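Local atomic coordinates of glucosamine-6-phosphate deaminase (Bacillus subtilis, PDB entry 2BKX), a protein that is an enzyme with an alpha/beta fold related to Rossmann-type domains. Residues A[157-160]-A[161-164]. Sequence-based numbering, arbitrary orientation.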
# COMPACT_ATOMS: atom_id res chain seq x y z
N LEU A 157 15.77 4.39 1.54
CA LEU A 157 15.42 3.10 1.02
C LEU A 157 16.59 2.11 1.07
O LEU A 157 17.75 2.44 0.79
CB LEU A 157 14.93 3.21 -0.42
CG LEU A 157 13.71 4.11 -0.61
CD1 LEU A 157 13.38 4.20 -2.08
CD2 LEU A 157 12.50 3.60 0.12
N ASN A 158 16.28 0.88 1.44
CA ASN A 158 17.31 -0.15 1.40
C ASN A 158 17.70 -0.44 -0.04
O ASN A 158 16.90 -0.31 -0.98
CB ASN A 158 16.80 -1.43 2.04
CG ASN A 158 16.78 -1.38 3.57
OD1 ASN A 158 17.00 -0.34 4.22
ND2 ASN A 158 16.52 -2.54 4.14
N GLU A 159 18.92 -0.91 -0.24
CA GLU A 159 19.33 -1.27 -1.59
C GLU A 159 18.43 -2.33 -2.23
O GLU A 159 18.16 -2.27 -3.43
CB GLU A 159 20.80 -1.68 -1.63
CG GLU A 159 21.76 -0.54 -1.12
CD GLU A 159 21.47 0.90 -1.63
OE1 GLU A 159 21.12 1.14 -2.81
OE2 GLU A 159 21.63 1.84 -0.82
N GLN A 160 17.93 -3.29 -1.46
CA GLN A 160 17.03 -4.30 -2.04
C GLN A 160 15.77 -3.69 -2.63
O GLN A 160 15.24 -4.16 -3.63
CB GLN A 160 16.65 -5.34 -1.01
CG GLN A 160 16.02 -6.54 -1.59
CD GLN A 160 15.38 -7.36 -0.54
OE1 GLN A 160 15.86 -8.43 -0.19
NE2 GLN A 160 14.31 -6.85 0.01
N THR A 161 15.26 -2.63 -2.00
CA THR A 161 14.08 -1.93 -2.48
C THR A 161 14.37 -1.18 -3.77
O THR A 161 13.60 -1.25 -4.73
CB THR A 161 13.61 -0.98 -1.41
OG1 THR A 161 13.30 -1.77 -0.26
CG2 THR A 161 12.38 -0.20 -1.86
N ARG A 162 15.53 -0.53 -3.82
CA ARG A 162 15.94 0.16 -5.06
C ARG A 162 16.14 -0.85 -6.20
O ARG A 162 15.73 -0.60 -7.33
CB ARG A 162 17.20 1.00 -4.79
CG ARG A 162 16.90 2.11 -3.80
CD ARG A 162 18.06 3.02 -3.56
NE ARG A 162 18.33 3.85 -4.73
CZ ARG A 162 19.47 3.93 -5.40
NH1 ARG A 162 20.54 3.22 -5.05
NH2 ARG A 162 19.54 4.73 -6.45
N GLN A 163 16.77 -1.98 -5.88
CA GLN A 163 16.99 -3.06 -6.85
C GLN A 163 15.64 -3.56 -7.39
O GLN A 163 15.45 -3.72 -8.60
CB GLN A 163 17.80 -4.18 -6.17
CG GLN A 163 18.19 -5.39 -6.98
CD GLN A 163 18.87 -6.47 -6.11
OE1 GLN A 163 19.86 -7.09 -6.54
NE2 GLN A 163 18.37 -6.69 -4.88
N ALA A 164 14.67 -3.79 -6.49
CA ALA A 164 13.38 -4.30 -6.89
C ALA A 164 12.60 -3.32 -7.78
O ALA A 164 11.89 -3.72 -8.69
CB ALA A 164 12.56 -4.64 -5.69
O HOH W 1 12.88 -4.55 -0.46
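Glu159 and Arg162, three residues apart on the first turn of helix 159-165, run alongside each other and join in a salt bridge, with Glu159 OE1 3.1 Å from Arg162 NH1. OE1 uses its syn lone pair and lies in the plane of the guanidinium, at its edge, while the carboxylate plane is turned 79° from it. A bend in each chain, at chi2 of Glu159 (-44°) and chi3 of Arg162 (70°), brings the charged ends together. Val175 O and Pro176 O take NH2 and NE of the same guanidinium, so three acceptors fix its rotation. Backbone bonds wind the turn: Arg162 N reaches Asn158 O at 3.2 Å, Gln163 N reaches Glu159 O at 2.8 Å, and Ala164 N reaches Gln160 O. Thr161 N adds a weak bond to Asn158 O. On another side of the turn, a water accepts from Gln160 NE2 (2.7 Å) and donates to Thr161 OG1 (2.8 Å), a hydroxyl also bonded to Glu143 OE2. Nonpolar contact is slight; Leu157 CB lies 4.1 Å from Arg162 CG. Asn158 holds the N-cap position, but its side chain makes no capping bond; its backbone N is bonded to Glu143 OE2. This is the opening turn of a short alpha-helix following strand 153-156, with an i to i+3 ion pair and the side chain of Thr161, which touches His138, about 5 Å from the bound fructose-6-phosphate, at the border of the ligand pocket.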